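Local coordinates for protein levansucrase (Bacillus subtilis, PDB 1OYG) that belongs to the levansucrase/invertase family of carbohydrate-active proteins, built on a five-bladed beta-propeller, at residues 25-30 with 366-371. Numbering follows the deposited sequence.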
# COMPACT_ATOMS: atom_id res chain seq x y z
N MET A 25 -7.04 -15.51 9.56
CA MET A 25 -5.73 -15.06 10.04
C MET A 25 -5.10 -16.07 10.99
O MET A 25 -3.88 -16.21 11.02
CB MET A 25 -5.85 -13.70 10.74
CG MET A 25 -6.26 -12.54 9.84
SD MET A 25 -5.14 -12.22 8.46
CE MET A 25 -3.68 -11.70 9.30
N LEU A 26 -5.92 -16.79 11.76
CA LEU A 26 -5.40 -17.76 12.72
C LEU A 26 -4.71 -18.94 12.04
O LEU A 26 -3.89 -19.62 12.67
CB LEU A 26 -6.53 -18.29 13.62
CG LEU A 26 -6.91 -17.42 14.82
CD1 LEU A 26 -8.21 -17.91 15.43
CD2 LEU A 26 -5.80 -17.40 15.87
N GLN A 27 -5.03 -19.19 10.77
CA GLN A 27 -4.42 -20.29 10.01
C GLN A 27 -3.04 -19.94 9.47
O GLN A 27 -2.31 -20.83 9.03
CB GLN A 27 -5.32 -20.70 8.84
CG GLN A 27 -6.79 -20.95 9.17
CD GLN A 27 -7.00 -21.75 10.44
OE1 GLN A 27 -6.48 -22.86 10.56
NE2 GLN A 27 -7.75 -21.20 11.38
N ILE A 28 -2.67 -18.67 9.49
CA ILE A 28 -1.46 -18.21 8.81
C ILE A 28 -0.14 -18.63 9.50
O ILE A 28 0.79 -19.02 8.80
CB ILE A 28 -1.54 -16.68 8.56
CG1 ILE A 28 -2.57 -16.40 7.46
CG2 ILE A 28 -0.17 -16.11 8.17
CD1 ILE A 28 -2.79 -14.94 7.13
N PRO A 29 -0.02 -18.56 10.82
CA PRO A 29 1.21 -19.02 11.49
C PRO A 29 1.72 -20.41 11.06
O PRO A 29 2.92 -20.57 10.86
CB PRO A 29 0.81 -19.00 12.97
CG PRO A 29 -0.16 -17.87 13.06
CD PRO A 29 -0.98 -17.99 11.79
N GLU A 30 0.83 -21.38 10.90
CA GLU A 30 1.24 -22.70 10.43
C GLU A 30 1.50 -22.69 8.92
O GLU A 30 2.47 -23.28 8.45
CB GLU A 30 0.19 -23.76 10.77
CG GLU A 30 0.59 -25.20 10.43
CD GLU A 30 1.81 -25.70 11.18
OE1 GLU A 30 2.04 -25.26 12.33
OE2 GLU A 30 2.54 -26.55 10.64
N ASN A 366 -5.08 -18.41 -1.45
CA ASN A 366 -4.48 -19.49 -0.68
C ASN A 366 -5.27 -19.83 0.58
O ASN A 366 -4.70 -20.17 1.62
CB ASN A 366 -3.03 -19.13 -0.33
CG ASN A 366 -2.24 -18.75 -1.56
OD1 ASN A 366 -2.21 -19.51 -2.53
ND2 ASN A 366 -1.61 -17.58 -1.54
N LYS A 367 -6.60 -19.71 0.46
CA LYS A 367 -7.57 -20.02 1.53
C LYS A 367 -7.62 -19.02 2.70
O LYS A 367 -8.69 -18.82 3.27
CB LYS A 367 -7.40 -21.45 2.05
CG LYS A 367 -7.57 -22.52 0.98
CD LYS A 367 -7.39 -23.91 1.57
CE LYS A 367 -7.45 -25.00 0.51
NZ LYS A 367 -7.61 -26.36 1.11
N THR A 368 -6.50 -18.39 3.04
CA THR A 368 -6.38 -17.60 4.26
C THR A 368 -6.16 -16.11 4.03
O THR A 368 -6.38 -15.31 4.93
CB THR A 368 -5.17 -18.08 5.07
OG1 THR A 368 -3.99 -17.93 4.27
CG2 THR A 368 -5.25 -19.56 5.37
N GLY A 369 -5.67 -15.76 2.85
CA GLY A 369 -5.25 -14.41 2.55
C GLY A 369 -3.74 -14.26 2.48
O GLY A 369 -3.24 -13.28 1.95
N LEU A 370 -3.00 -15.23 3.01
CA LEU A 370 -1.54 -15.17 3.00
C LEU A 370 -1.01 -15.27 1.58
O LEU A 370 -1.36 -16.20 0.85
CB LEU A 370 -0.94 -16.30 3.82
CG LEU A 370 0.59 -16.41 3.76
CD1 LEU A 370 1.23 -15.19 4.40
CD2 LEU A 370 1.06 -17.69 4.42
N VAL A 371 -0.15 -14.32 1.20
CA VAL A 371 0.58 -14.36 -0.07
C VAL A 371 2.09 -14.32 0.17
O VAL A 371 2.81 -15.17 -0.34
CB VAL A 371 0.13 -13.23 -1.03
CG1 VAL A 371 0.90 -13.29 -2.34
CG2 VAL A 371 -1.36 -13.33 -1.30
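Thr368 meets Gln27 and Ile28 with both of its branches, in the turn that interrupts strand 363-374, an outermost strand of a four-stranded antiparallel sheet, one blade of the family's five-bladed propeller. Its methyl CG2 touches Gln27 CB at 3.7 Å, while the amide of Gln27 bends away and NE2 bonds to His23 O. The hydroxyl sits between backbone N and carbonyl carbon (chi1 60°), which turns it toward Leu370: the backbone N of Leu370 gives Thr368 OG1 a nearly straight bond of 3.1 Å (167°), an ST turn. Thr368 OG1 is also hydrogen-bonded to Gln31 OE1, at the end of helix 28-31, and Ile28 CG1 lies 3.8 Å from it. Gly369 makes the bend of this turn at a positive phi of 107°. Leu370 then brings its CB to 4.0 Å from Ile28 CG1, and its CD1 reaches Ile28 CG2 at 4.1 Å; Tyr349 of strand 348-355 touches both residues. No hydrogen bond passes between the segments, which meet mostly carbon on carbon. The threonine methyl only packs; its buried hydroxyl also lies against Ile28, yet is satisfied by its own turn and by Gln31, whose NE2 bonds Asn366 O.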